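Oxidoreductase (Azotobacter vinelandii, PDB 7D5M) binds NAD+ and, as an inositol dehydrogenase homolog of the GFO/IDH/MocA family, probably oxidises a sugar or polyol substrate with this cofactor. Local coordinates at the interface of chains A and B and the interface of chains A and C. Sequence-based numbering; all coordinates share one arbitrary frame. Chains: chain A/B/C, Oxidoreductase.

Contact 1: the interface of chains A and B. Residues chain A 175-176, 178, 264-267; chain B 297.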
loop_
_atom_site.group_PDB
_atom_site.type_symbol
_atom_site.label_atom_id
_atom_site.label_comp_id
_atom_site.label_asym_id
_atom_site.label_seq_id
_atom_site.Cartn_x
_atom_site.Cartn_y
_atom_site.Cartn_z
ATOM N N GLY A 175 -11.965 15.080 3.931
ATOM C CA GLY A 175 -11.535 16.481 3.821
ATOM C C GLY A 175 -12.453 17.311 2.945
ATOM O O GLY A 175 -12.095 18.459 2.661
ATOM N N PHE A 176 -13.603 16.791 2.513
ATOM C CA PHE A 176 -14.401 17.497 1.476
ATOM C C PHE A 176 -14.895 18.850 1.980
ATOM O O PHE A 176 -15.145 19.693 1.111
ATOM C CB PHE A 176 -15.571 16.666 0.962
ATOM C CG PHE A 176 -15.111 15.528 0.088
ATOM C CD1 PHE A 176 -14.646 15.750 -1.195
ATOM C CD2 PHE A 176 -15.114 14.238 0.577
ATOM C CE1 PHE A 176 -14.205 14.694 -1.980
ATOM C CE2 PHE A 176 -14.695 13.181 -0.215
ATOM C CZ PHE A 176 -14.225 13.414 -1.485
ATOM N N SER A 178 -13.176 20.934 4.148
ATOM C CA SER A 178 -12.024 21.728 4.638
ATOM C C SER A 178 -12.278 23.216 4.363
ATOM O O SER A 178 -11.929 24.038 5.213
ATOM C CB SER A 178 -10.741 21.252 4.013
ATOM O OG SER A 178 -10.457 19.910 4.404
ATOM N N ASN A 264 -10.441 16.808 7.336
ATOM C CA ASN A 264 -9.171 16.059 7.193
ATOM C C ASN A 264 -8.676 16.234 5.754
ATOM O O ASN A 264 -8.864 15.319 4.919
ATOM C CB ASN A 264 -9.344 14.599 7.599
ATOM C CG ASN A 264 -8.056 13.828 7.466
ATOM O OD1 ASN A 264 -6.979 14.425 7.428
ATOM N ND2 ASN A 264 -8.174 12.509 7.394
ATOM N N ALA A 265 -8.079 17.391 5.463
ATOM C CA ALA A 265 -7.711 17.824 4.103
ATOM C C ALA A 265 -6.964 16.692 3.388
ATOM O O ALA A 265 -6.015 16.159 3.975
ATOM C CB ALA A 265 -6.887 19.088 4.167
ATOM N N GLY A 266 -7.391 16.345 2.168
ATOM C CA GLY A 266 -6.730 15.336 1.319
ATOM C C GLY A 266 -7.332 13.948 1.471
ATOM O O GLY A 266 -7.097 13.106 0.576
ATOM N N SER A 267 -8.072 13.688 2.550
ATOM C CA SER A 267 -8.700 12.363 2.791
ATOM C C SER A 267 -9.938 12.220 1.900
ATOM O O SER A 267 -10.830 13.075 1.958
ATOM C CB SER A 267 -9.051 12.143 4.235
ATOM O OG SER A 267 -9.728 10.892 4.378
ATOM N N GLN B 297 -6.330 19.166 -0.475
ATOM C CA GLN B 297 -7.779 18.903 -0.631
ATOM C C GLN B 297 -8.198 19.262 -2.060
ATOM O O GLN B 297 -7.898 20.388 -2.516
ATOM C CB GLN B 297 -8.635 19.650 0.392
ATOM C CG GLN B 297 -10.127 19.367 0.199
ATOM C CD GLN B 297 -10.468 17.897 0.291
ATOM O OE1 GLN B 297 -9.873 17.153 1.077
ATOM N NE2 GLN B 297 -11.449 17.465 -0.496
HETATM O O HOH W 1 -11.255 14.578 -0.394
#

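Contact 2: the interface of chains A and C. Residues chain A 305, 308, 323-324; chain C 176, 268-269.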
loop_
_atom_site.group_PDB
_atom_site.type_symbol
_atom_site.label_atom_id
_atom_site.label_comp_id
_atom_site.label_asym_id
_atom_site.label_seq_id
_atom_site.Cartn_x
_atom_site.Cartn_y
_atom_site.Cartn_z
ATOM N N GLU A 305 -9.473 -11.852 2.367
ATOM C CA GLU A 305 -10.115 -11.398 1.112
ATOM C C GLU A 305 -11.563 -11.870 1.070
ATOM O O GLU A 305 -11.815 -13.052 1.368
ATOM C CB GLU A 305 -9.349 -11.942 -0.091
ATOM C CG GLU A 305 -8.055 -11.198 -0.347
ATOM C CD GLU A 305 -8.153 -9.989 -1.262
ATOM O OE1 GLU A 305 -9.243 -9.737 -1.809
ATOM O OE2 GLU A 305 -7.113 -9.301 -1.430
ATOM N N MET A 308 -13.260 -15.787 -0.052
ATOM C CA MET A 308 -12.306 -16.920 0.089
ATOM C C MET A 308 -12.850 -17.975 1.060
ATOM O O MET A 308 -13.533 -17.623 2.033
ATOM C CB MET A 308 -10.928 -16.441 0.538
ATOM C CG MET A 308 -10.196 -15.675 -0.546
ATOM S SD MET A 308 -9.877 -16.631 -2.052
ATOM C CE MET A 308 -8.479 -17.608 -1.504
ATOM N N ALA A 323 -14.235 -14.397 -5.592
ATOM C CA ALA A 323 -13.102 -13.705 -4.943
ATOM C C ALA A 323 -12.196 -13.082 -6.008
ATOM O O ALA A 323 -12.017 -13.707 -7.078
ATOM C CB ALA A 323 -12.335 -14.687 -4.096
ATOM N N GLY A 324 -11.662 -11.889 -5.723
ATOM C CA GLY A 324 -10.735 -11.171 -6.617
ATOM C C GLY A 324 -11.436 -10.147 -7.494
ATOM O O GLY A 324 -10.776 -9.188 -7.901
ATOM N N PHE C 176 -5.651 -19.030 -8.900
ATOM C CA PHE C 176 -6.740 -19.956 -8.489
ATOM C C PHE C 176 -6.548 -21.343 -9.094
ATOM O O PHE C 176 -7.081 -22.277 -8.484
ATOM C CB PHE C 176 -8.128 -19.422 -8.824
ATOM C CG PHE C 176 -8.521 -18.276 -7.927
ATOM C CD1 PHE C 176 -8.870 -18.485 -6.606
ATOM C CD2 PHE C 176 -8.502 -16.984 -8.411
ATOM C CE1 PHE C 176 -9.208 -17.416 -5.786
ATOM C CE2 PHE C 176 -8.862 -15.920 -7.599
ATOM C CZ PHE C 176 -9.197 -16.138 -6.285
ATOM N N MET C 268 -4.819 -12.852 -6.064
ATOM C CA MET C 268 -6.301 -12.830 -6.004
ATOM C C MET C 268 -6.888 -12.502 -7.382
ATOM O O MET C 268 -8.019 -12.922 -7.659
ATOM C CB MET C 268 -6.753 -11.796 -4.967
ATOM C CG MET C 268 -6.478 -12.229 -3.537
ATOM S SD MET C 268 -7.322 -13.779 -3.116
ATOM C CE MET C 268 -9.018 -13.333 -3.459
ATOM N N HIS C 269 -6.168 -11.770 -8.231
ATOM C CA HIS C 269 -6.660 -11.408 -9.585
ATOM C C HIS C 269 -5.497 -10.900 -10.425
ATOM O O HIS C 269 -5.194 -11.515 -11.450
ATOM C CB HIS C 269 -7.804 -10.389 -9.499
ATOM C CG HIS C 269 -9.043 -10.822 -10.204
ATOM N ND1 HIS C 269 -9.692 -10.017 -11.121
ATOM C CD2 HIS C 269 -9.769 -11.958 -10.112
ATOM C CE1 HIS C 269 -10.760 -10.643 -11.567
ATOM N NE2 HIS C 269 -10.826 -11.846 -10.970
#

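Contact 3: the interface of chains A and C. Residues chain A 287-288, 291, 326; chain C 287-288, 291, 326.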
loop_
_atom_site.group_PDB
_atom_site.type_symbol
_atom_site.label_atom_id
_atom_site.label_comp_id
_atom_site.label_asym_id
_atom_site.label_seq_id
_atom_site.Cartn_x
_atom_site.Cartn_y
_atom_site.Cartn_z
ATOM N N GLU A 287 -12.736 2.301 1.956
ATOM C CA GLU A 287 -12.343 2.603 0.555
ATOM C C GLU A 287 -11.810 1.332 -0.118
ATOM O O GLU A 287 -11.720 1.303 -1.344
ATOM C CB GLU A 287 -11.322 3.738 0.511
ATOM C CG GLU A 287 -11.889 5.064 0.982
ATOM C CD GLU A 287 -10.840 6.154 1.057
ATOM O OE1 GLU A 287 -10.255 6.492 -0.003
ATOM O OE2 GLU A 287 -10.561 6.603 2.177
ATOM N N HIS A 288 -11.421 0.341 0.679
ATOM C CA HIS A 288 -10.942 -0.978 0.207
ATOM C C HIS A 288 -11.712 -2.042 0.973
ATOM O O HIS A 288 -11.145 -2.756 1.780
ATOM C CB HIS A 288 -9.426 -1.027 0.345
ATOM C CG HIS A 288 -8.786 0.031 -0.489
ATOM N ND1 HIS A 288 -8.719 -0.069 -1.854
ATOM C CD2 HIS A 288 -8.287 1.241 -0.169
ATOM C CE1 HIS A 288 -8.145 1.012 -2.343
ATOM N NE2 HIS A 288 -7.861 1.834 -1.327
ATOM N N GLN A 291 -11.025 -6.231 1.657
ATOM C CA GLN A 291 -9.878 -6.752 2.439
ATOM C C GLN A 291 -10.102 -6.460 3.919
ATOM O O GLN A 291 -10.760 -5.455 4.254
ATOM C CB GLN A 291 -8.555 -6.161 1.956
ATOM C CG GLN A 291 -8.147 -6.679 0.580
ATOM C CD GLN A 291 -8.832 -5.940 -0.542
ATOM O OE1 GLN A 291 -8.951 -4.716 -0.505
ATOM N NE2 GLN A 291 -9.271 -6.669 -1.559
ATOM N N PRO A 326 -13.742 -7.002 -7.526
ATOM C CA PRO A 326 -14.099 -6.067 -6.462
ATOM C C PRO A 326 -15.602 -5.783 -6.406
ATOM O O PRO A 326 -16.161 -5.314 -7.384
ATOM C CB PRO A 326 -13.351 -4.777 -6.823
ATOM C CG PRO A 326 -13.192 -4.860 -8.320
ATOM C CD PRO A 326 -13.035 -6.336 -8.634
ATOM N N GLU C 287 -8.303 -4.747 -8.935
ATOM C CA GLU C 287 -8.762 -5.058 -7.556
ATOM C C GLU C 287 -9.006 -3.753 -6.788
ATOM O O GLU C 287 -9.666 -3.790 -5.751
ATOM C CB GLU C 287 -7.757 -5.956 -6.840
ATOM C CG GLU C 287 -7.646 -7.335 -7.462
ATOM C CD GLU C 287 -6.558 -8.177 -6.828
ATOM O OE1 GLU C 287 -6.657 -8.459 -5.608
ATOM O OE2 GLU C 287 -5.586 -8.481 -7.533
ATOM N N HIS C 288 -8.437 -2.650 -7.267
ATOM C CA HIS C 288 -8.616 -1.296 -6.695
ATOM C C HIS C 288 -8.984 -0.365 -7.838
ATOM O O HIS C 288 -8.213 0.505 -8.202
ATOM C CB HIS C 288 -7.362 -0.925 -5.914
ATOM C CG HIS C 288 -7.136 -1.882 -4.793
ATOM N ND1 HIS C 288 -7.910 -1.865 -3.662
ATOM C CD2 HIS C 288 -6.307 -2.938 -4.672
ATOM C CE1 HIS C 288 -7.528 -2.835 -2.856
ATOM N NE2 HIS C 288 -6.536 -3.508 -3.449
ATOM N N GLN C 291 -8.912 3.913 -8.270
ATOM C CA GLN C 291 -7.663 4.712 -8.257
ATOM C C GLN C 291 -6.903 4.482 -9.560
ATOM O O GLN C 291 -7.011 3.388 -10.149
ATOM C CB GLN C 291 -6.794 4.377 -7.047
ATOM C CG GLN C 291 -7.395 4.872 -5.736
ATOM C CD GLN C 291 -8.439 3.932 -5.187
ATOM O OE1 GLN C 291 -8.256 2.715 -5.203
ATOM N NE2 GLN C 291 -9.532 4.483 -4.679
ATOM N N PRO C 326 -16.613 3.472 -2.543
ATOM C CA PRO C 326 -16.069 2.559 -3.546
ATOM C C PRO C 326 -17.150 1.974 -4.459
ATOM O O PRO C 326 -18.067 1.334 -3.970
ATOM C CB PRO C 326 -15.432 1.430 -2.725
ATOM C CG PRO C 326 -16.209 1.441 -1.433
ATOM C CD PRO C 326 -16.578 2.893 -1.190
HETATM O O HOH W 2 -11.902 2.876 -3.513
HETATM O O HOH W 3 -10.763 -5.512 -4.006
#

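Contact 1: the interface of chains A and B
B:Gln297 reaches from chain B into a notch between two loops of chain A, 175-178 and 264-267, in the C-terminal alpha/beta domain typical of GFO/IDH/MocA oxidoreductases. It gives up 86 Å² of its surface, against 16 Å² for A:Phe176 and 15 Å² for A:Gly175. CG stands anti to its own backbone N (chi1 180°) and the chain then bends at chi2, which brings the terminal amide to the loop backbones. There OE1 accepts a hydrogen bond from the backbone N of A:Gly266 at 2.8 Å; the bond is nearly straight, 164° at H, with the donor tilted 22° from the carbonyl plane. The other end of the amide turns towards water: NE2 lies 2.9 Å from water 1, which in turn is 2.8 Å from the carbonyl O of A:Ser267. This water also sits over one face of the A:Phe176 ring, offset toward its rim. The ring itself crosses the side chain of B:Gln297 at about a right angle, and its CD1 comes 3.7 Å from NE2. The carbonyl O of A:Gly175, which accepts a 2.8 Å hydrogen bond from A:Ser178 OG within chain A, lies over the face of the B:Gln297 amide. Its 3.0 Å pairing with OE1 joins two acceptors, a doubtful contact carrying no bond.

Contact 2: the interface of chains A and C
C:Met268 lies among A:Glu305, A:Met308 and A:Ala323, packing one C-terminal domain of this GFO/IDH/MocA-family oxidoreductase against another. A:Glu305 closes strand 301-305; A:Met308 and A:Ala323 come from loops. Van der Waals contact carries the patch, and none of its polar atoms finds a bonding partner across it. The methionine bends at chi2 (-60°) and chi3 (-57°), curling its methyl CE back toward A:Ala323, whose CB is 3.6 Å away. The same CE lies 3.7 Å from A:Met308 SD, and the two methionine side chains cross obliquely. Against A:Glu305 the meeting is lengthwise: the side chains pass in opposite directions, with C:Met268 CG 3.6 Å from the carboxylate carbon CD. The acid thus contributes the face of its carboxylate to the packing, and also its aliphatic stem, A:Glu305 CB lying 3.7 Å from C:Met268 CE.

Aromatic contacts flank this cluster. A:Met308 SD approaches the C:Phe176 ring at its edge, in plane, 3.9 Å from CE1. At the tip of that ring, CZ is 4.1 Å from A:Ala323 CB. Backbone meets ring at C:His269, where A:Gly324 O stands over one face of the imidazole, offset toward the rim and 3.3 Å from CG. The glycine also packs from its CA, 3.7 Å from C:His269 CD2.

Contact 3: the interface of chains A and C
A:His288 and C:His288 meet ring against ring at the centre of a two-fold symmetric contact between C-terminal domains of this GFO/IDH/MocA-family enzyme. The imidazoles pack edge-to-face, their planes turned 67° apart and their centroids 4.5 Å apart, with A:His288 CG 3.9 Å from C:His288 CE1. In each residue CG stands anti to the carbonyl carbon, which directs the ring at its counterpart. The two ND1 atoms are 2.7 Å apart in a hydrogen bond whose direction is not decided, bent to 123° at H. One ring would have to donate and the other accept, so the pair is likely to disfavour protonation of both at once.

Around this core, each Gln291 amide lies aslant to the partner's imidazole, its plane steeply inclined to that of the ring. A:Gln291 OE1 lies 3.3 Å from C:His288 CE1, a carbon likely to be polarised enough to favour the amide oxygen. Replacing A:His288 by an alanine would probably leave C:His288 ND1 without its mate and open a gap beside the C:His288 ring and C:Gln291 OE1.

Water forms the rim. A:Gln291 NE2 points almost straight at water 3 (173° at H), which is 2.7 Å from the carbonyl O of C:Glu287; water 2 makes the reciprocal bridge from C:Gln291 to A:Glu287. The rings of Pro326 flank these carbonyls, A:Pro326 CB lying 4.0 Å from C:Glu287 O. The site thereby joins chains A and C of the deposited tetramer across their symmetry axis.

Contact 2 and contact 3 belong to one interface, A with C, their C-alpha centres about 13 Å apart, whereas contact 1 joins A to B and lies about 20 Å from contact 3 and 32 Å from contact 2. Phe176 serves both interfaces: chain A's copy faces B in contact 1 and chain C's copy faces A in contact 2. The loop after strand 255-261 is likewise shared, through residues 264-267 and 268-269. Strand 291-296 begins at Gln291 of contact 3 and is followed directly by Gln297 of contact 1, so its two ends serve different neighbours, consistent with a tetramer built from C-terminal domains.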